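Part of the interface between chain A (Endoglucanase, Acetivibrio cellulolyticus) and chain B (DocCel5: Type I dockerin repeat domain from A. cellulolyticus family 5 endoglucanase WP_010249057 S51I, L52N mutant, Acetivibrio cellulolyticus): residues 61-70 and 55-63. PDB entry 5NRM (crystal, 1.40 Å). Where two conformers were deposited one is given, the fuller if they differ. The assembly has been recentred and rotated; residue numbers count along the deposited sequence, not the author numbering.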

ATOM      1  N   GLY A  61      -3.003  -4.256  12.776  1.00 11.09           N
ATOM      2  CA  GLY A  61      -2.128  -3.542  13.695  1.00 11.60           C
ATOM      3  C   GLY A  61      -0.667  -3.812  13.453  1.00 11.81           C
ATOM      4  O   GLY A  61       0.179  -3.032  13.845  1.00 13.69           O
ATOM      5  N   VAL A  62      -0.335  -4.988  12.930  1.00 11.02           N
ATOM      6  CA  VAL A  62       1.018  -5.330  12.506  1.00 10.89           C
ATOM      7  C   VAL A  62       1.277  -5.129  11.018  1.00 10.33           C
ATOM      8  O   VAL A  62       2.324  -4.625  10.636  1.00 10.73           O
ATOM      9  CB  VAL A  62       1.298  -6.758  12.909  1.00 11.47           C
ATOM     10  CG1 VAL A  62       2.649  -7.263  12.395  1.00 11.40           C
ATOM     11  CG2 VAL A  62       1.171  -6.937  14.406  1.00 12.41           C
ATOM     12  N   ASN A  63       0.326  -5.551  10.198  1.00  9.51           N
ATOM     13  CA  ASN A  63       0.607  -5.788   8.776  1.00  9.24           C
ATOM     14  C   ASN A  63       0.341  -4.633   7.889  1.00  9.25           C
ATOM     15  O   ASN A  63       0.783  -4.638   6.741  1.00  9.26           O
ATOM     16  CB  ASN A  63      -0.289  -6.923   8.290  1.00  9.08           C
ATOM     17  CG  ASN A  63       0.104  -8.296   8.849  1.00  9.47           C
ATOM     18  OD1 ASN A  63       1.185  -8.475   9.438  1.00 10.10           O
ATOM     19  ND2 ASN A  63      -0.719  -9.264   8.569  1.00  9.38           N
ATOM     20  N   PHE A  64      -0.404  -3.640   8.343  1.00  8.97           N
ATOM     21  CA  PHE A  64      -0.945  -2.621   7.456  1.00  8.92           C
ATOM     22  C   PHE A  64      -0.595  -1.232   7.855  1.00  9.19           C
ATOM     23  O   PHE A  64      -0.752  -0.859   9.056  1.00  9.85           O
ATOM     24  CB  PHE A  64      -2.475  -2.791   7.465  1.00  9.47           C
ATOM     25  CG  PHE A  64      -3.229  -1.857   6.534  1.00 10.37           C
ATOM     26  CD1 PHE A  64      -3.614  -2.251   5.238  1.00 10.43           C
ATOM     27  CD2 PHE A  64      -3.670  -0.599   7.009  1.00 10.76           C
ATOM     28  CE1 PHE A  64      -4.338  -1.400   4.435  1.00 11.27           C
ATOM     29  CE2 PHE A  64      -4.386   0.251   6.159  1.00 10.85           C
ATOM     30  CZ  PHE A  64      -4.699  -0.158   4.904  1.00 10.76           C
ATOM     31  N   GLY A  65      -0.284  -0.400   6.904  1.00  8.52           N
ATOM     32  CA  GLY A  65      -0.108   1.005   7.172  1.00  9.38           C
ATOM     33  C   GLY A  65      -0.589   1.893   6.036  1.00  9.64           C
ATOM     34  O   GLY A  65      -0.486   1.539   4.854  1.00  9.17           O
ATOM     35  N   ILE A  66      -1.009   3.122   6.396  1.00  9.90           N
ATOM     36  CA  ILE A  66      -1.331   4.170   5.457  0.50  9.84           C
ATOM     37  C   ILE A  66      -0.776   5.474   6.002  1.00 10.17           C
ATOM     38  O   ILE A  66      -0.950   5.771   7.212  1.00 10.76           O
ATOM     39  CB  ILE A  66      -2.862   4.183   5.156  0.50  9.63           C
ATOM     40  CG1 ILE A  66      -3.168   5.098   3.970  0.50  9.88           C
ATOM     41  CG2 ILE A  66      -3.666   4.473   6.412  0.50 10.23           C
ATOM     42  CD1 ILE A  66      -4.537   4.859   3.354  0.50  9.53           C
ATOM     43  N   ASN A  67      -0.113   6.264   5.177  1.00  9.52           N
ATOM     44  CA  ASN A  67       0.460   7.534   5.612  1.00 10.49           C
ATOM     45  C   ASN A  67       0.169   8.618   4.590  1.00 10.58           C
ATOM     46  O   ASN A  67       0.242   8.392   3.382  1.00 10.13           O
ATOM     47  CB  ASN A  67       1.961   7.376   5.799  1.00 11.28           C
ATOM     48  CG  ASN A  67       2.635   8.653   6.239  1.00 11.98           C
ATOM     49  OD1 ASN A  67       2.263   9.213   7.262  1.00 14.43           O
ATOM     50  ND2 ASN A  67       3.596   9.107   5.493  1.00 13.04           N
ATOM     51  N   LYS A  68      -0.204   9.801   5.071  1.00 10.51           N
ATOM     52  CA  LYS A  68      -0.305  10.960   4.190  1.00 11.21           C
ATOM     53  C   LYS A  68       1.082  11.500   3.954  1.00 11.61           C
ATOM     54  O   LYS A  68       1.706  12.085   4.868  1.00 12.87           O
ATOM     55  CB  LYS A  68      -1.204  12.035   4.816  1.00 11.87           C
ATOM     56  CG  LYS A  68      -1.311  13.265   3.906  1.00 14.10           C
ATOM     57  CD  LYS A  68      -2.142  14.377   4.542  1.00 16.74           C
ATOM     58  CE  LYS A  68      -2.019  15.668   3.794  1.00 21.42           C
ATOM     59  NZ  LYS A  68      -2.330  16.763   4.768  1.00 25.94           N
ATOM     60  N   GLU A  69       1.589  11.340   2.744  1.00 12.06           N
ATOM     61  CA  GLU A  69       2.951  11.816   2.440  1.00 12.93           C
ATOM     62  C   GLU A  69       2.939  13.359   2.277  1.00 13.53           C
ATOM     63  O   GLU A  69       3.844  14.095   2.734  1.00 14.02           O
ATOM     64  CB  GLU A  69       3.520  11.144   1.189  1.00 13.14           C
ATOM     65  CG  GLU A  69       4.852  11.727   0.749  1.00 14.87           C
ATOM     66  CD  GLU A  69       5.402  10.993  -0.454  1.00 16.60           C
ATOM     67  OE1 GLU A  69       5.180   9.798  -0.496  1.00 16.99           O
ATOM     68  OE2 GLU A  69       6.006  11.649  -1.340  1.00 20.42           O
ATOM     69  N   SER A  70       1.911  13.848   1.631  1.00 13.23           N
ATOM     70  CA  SER A  70       1.750  15.311   1.348  1.00 14.29           C
ATOM     71  C   SER A  70       0.267  15.536   1.011  1.00 14.97           C
ATOM     72  O   SER A  70      -0.486  14.603   0.855  1.00 12.44           O
ATOM     73  CB  SER A  70       2.651  15.800   0.210  1.00 15.91           C
ATOM     74  OG  SER A  70       2.445  15.062  -0.970  1.00 17.19           O
TER
ATOM     75  N   MET B  55      12.866   0.425   5.457  1.00 18.65           N
ATOM     76  CA  MET B  55      12.189   0.211   4.183  1.00 17.26           C
ATOM     77  C   MET B  55      10.710   0.545   4.350  1.00 16.83           C
ATOM     78  O   MET B  55      10.093   1.117   3.397  1.00 14.45           O
ATOM     79  CB  MET B  55      12.394  -1.176   3.518  1.00 17.61           C
ATOM     80  CG  MET B  55      11.880  -1.204   1.951  1.00 17.31           C
ATOM     81  SD  MET B  55      12.075  -2.913   1.432  1.00 24.95           S
ATOM     82  CE  MET B  55      13.765  -2.561   0.804  1.00 22.83           C
ATOM     83  N   ARG B  56      10.110   0.161   5.490  1.00 17.43           N
ATOM     84  CA  ARG B  56       8.685   0.456   5.734  1.00 17.68           C
ATOM     85  C   ARG B  56       8.476   1.980   5.697  1.00 17.80           C
ATOM     86  O   ARG B  56       7.554   2.455   5.043  1.00 16.07           O
ATOM     87  CB  ARG B  56       8.152  -0.139   7.074  1.00 19.74           C
ATOM     88  CG  ARG B  56       6.669   0.237   7.396  1.00 22.01           C
ATOM     89  CD  ARG B  56       6.101  -0.578   8.597  1.00 25.42           C
ATOM     90  NE  ARG B  56       4.718  -0.195   9.058  1.00 28.42           N
ATOM     91  CZ  ARG B  56       3.581  -0.893   8.778  1.00 31.21           C
ATOM     92  NH1 ARG B  56       3.597  -2.056   8.035  1.00 34.06           N
ATOM     93  NH2 ARG B  56       2.443  -0.450   9.198  1.00 30.16           N
ATOM     94  N   MET B  57       9.346   2.738   6.345  1.00 19.82           N
ATOM     95  CA  MET B  57       9.228   4.213   6.342  1.00 21.03           C
ATOM     96  C   MET B  57       9.322   4.742   4.921  1.00 19.23           C
ATOM     97  O   MET B  57       8.583   5.628   4.536  1.00 18.71           O
ATOM     98  CB  MET B  57      10.313   4.871   7.156  1.00 24.62           C
ATOM     99  CG  MET B  57      10.174   4.610   8.624  1.00 27.29           C
ATOM    100  SD  MET B  57      11.695   5.077   9.551  1.00 33.10           S
ATOM    101  CE  MET B  57      12.147   6.689   8.894  1.00 34.14           C
ATOM    102  N   TYR B  58      10.217   4.186   4.104  1.00 17.54           N
ATOM    103  CA  TYR B  58      10.353   4.627   2.711  1.00 16.85           C
ATOM    104  C   TYR B  58       9.089   4.342   1.889  1.00 14.73           C
ATOM    105  O   TYR B  58       8.584   5.199   1.116  1.00 14.04           O
ATOM    106  CB  TYR B  58      11.608   3.992   2.037  1.00 17.94           C
ATOM    107  CG  TYR B  58      11.737   4.258   0.581  1.00 18.96           C
ATOM    108  CD1 TYR B  58      12.348   5.414   0.121  1.00 22.64           C
ATOM    109  CD2 TYR B  58      11.227   3.366  -0.345  1.00 18.83           C
ATOM    110  CE1 TYR B  58      12.447   5.655  -1.243  1.00 24.13           C
ATOM    111  CE2 TYR B  58      11.326   3.613  -1.694  1.00 20.55           C
ATOM    112  CZ  TYR B  58      11.953   4.765  -2.110  1.00 23.11           C
ATOM    113  OH  TYR B  58      11.962   4.954  -3.475  1.00 28.94           O
ATOM    114  N   LEU B  59       8.565   3.131   2.043  1.00 12.76           N
ATOM    115  CA  LEU B  59       7.397   2.737   1.276  1.00 11.42           C
ATOM    116  C   LEU B  59       6.169   3.523   1.720  1.00 11.56           C
ATOM    117  O   LEU B  59       5.252   3.696   0.893  1.00 10.83           O
ATOM    118  CB  LEU B  59       7.158   1.235   1.451  1.00 10.91           C
ATOM    119  CG  LEU B  59       8.221   0.408   0.719  1.00 10.56           C
ATOM    120  CD1 LEU B  59       8.056  -1.091   1.060  1.00 10.62           C
ATOM    121  CD2 LEU B  59       8.205   0.625  -0.806  1.00 10.64           C
ATOM    122  N   LEU B  60       6.155   3.975   2.963  1.00 12.61           N
ATOM    123  CA  LEU B  60       5.088   4.848   3.457  1.00 13.15           C
ATOM    124  C   LEU B  60       5.276   6.356   3.155  1.00 14.36           C
ATOM    125  O   LEU B  60       4.503   7.165   3.606  1.00 14.88           O
ATOM    126  CB  LEU B  60       4.784   4.629   4.950  1.00 14.17           C
ATOM    127  CG  LEU B  60       4.119   3.279   5.252  1.00 13.64           C
ATOM    128  CD1 LEU B  60       4.130   2.968   6.741  1.00 15.37           C
ATOM    129  CD2 LEU B  60       2.757   3.210   4.623  1.00 13.16           C
ATOM    130  N   GLY B  61       6.345   6.707   2.450  1.00 14.87           N
ATOM    131  CA  GLY B  61       6.652   8.081   2.145  1.00 16.61           C
ATOM    132  C   GLY B  61       7.054   8.960   3.322  1.00 19.12           C
ATOM    133  O   GLY B  61       6.936  10.205   3.289  1.00 21.02           O
ATOM    134  N   MET B  62       7.490   8.336   4.408  1.00 20.32           N
ATOM    135  CA  MET B  62       7.921   9.047   5.589  1.00 24.10           C
ATOM    136  C   MET B  62       9.348   9.546   5.441  1.00 26.19           C
ATOM    137  O   MET B  62       9.722  10.535   6.120  1.00 27.15           O
ATOM    138  CB  MET B  62       7.866   8.115   6.783  1.00 25.83           C
ATOM    139  CG  MET B  62       6.459   7.588   7.010  1.00 26.43           C
ATOM    140  SD  MET B  62       6.572   6.531   8.444  1.00 30.01           S
ATOM    141  CE  MET B  62       4.866   6.364   8.848  1.00 30.10           C
ATOM    142  N   ILE B  63      10.118   8.850   4.595  1.00 25.76           N
ATOM    143  CA  ILE B  63      11.407   9.324   4.088  1.00 28.14           C
ATOM    144  C   ILE B  63      11.456   9.241   2.588  1.00 28.51           C
ATOM    145  O   ILE B  63      10.698   8.504   1.967  1.00 26.54           O
ATOM    146  CB  ILE B  63      12.590   8.557   4.670  1.00 28.75           C
ATOM    147  CG1 ILE B  63      12.448   7.068   4.361  1.00 26.27           C
ATOM    148  CG2 ILE B  63      12.657   8.747   6.168  1.00 30.17           C
ATOM    149  CD1 ILE B  63      13.644   6.237   4.803  1.00 26.76           C
TER

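Three residues, Asn A67, Leu B60 and Arg B56, account for just over half of the surface buried where the last turn of a dockerin helix and the residues that follow it meet a strand of chain A. The CA-to-CB bond of Asn A67 is directed toward chain B, and its amide ND2 donates a hydrogen bond to Leu B60 O at 2.9 Å. That carbonyl lies where the helix finishes, and a short side chain ending in an N-H donor is well suited to reach it. The methylene CG of Met B62 packs 3.6 Å from Asn A67 ND2.

The helix ends in a Schellman motif at Gly B61, whose positive phi favours glycine. Here the absence of a side chain also matters across the interface: a CB would clash with Glu A69 OE1, which instead rests 3.5 Å from Gly B61 CA.

Leu B60 adds an apolar side chain that packs against the strand backbone. Its CB points sideways, but the branched end comes nearer, placing Leu B60 CD2 3.7 Å from Gly A65 O. The residue is buried, and an aliphatic side chain has no polar group needing a partner there.

One turn earlier, the CA-to-CB bond of Arg B56 is directed toward chain A, and with chi1 to chi3 all t its extended chain carries the guanidinium to the start of the strand. Arg B56 NH2 makes a weak hydrogen bond to Phe A64 O at 3.2 Å. Gly A65 leaves room for this approach, since a CB there would clash with the same NH2.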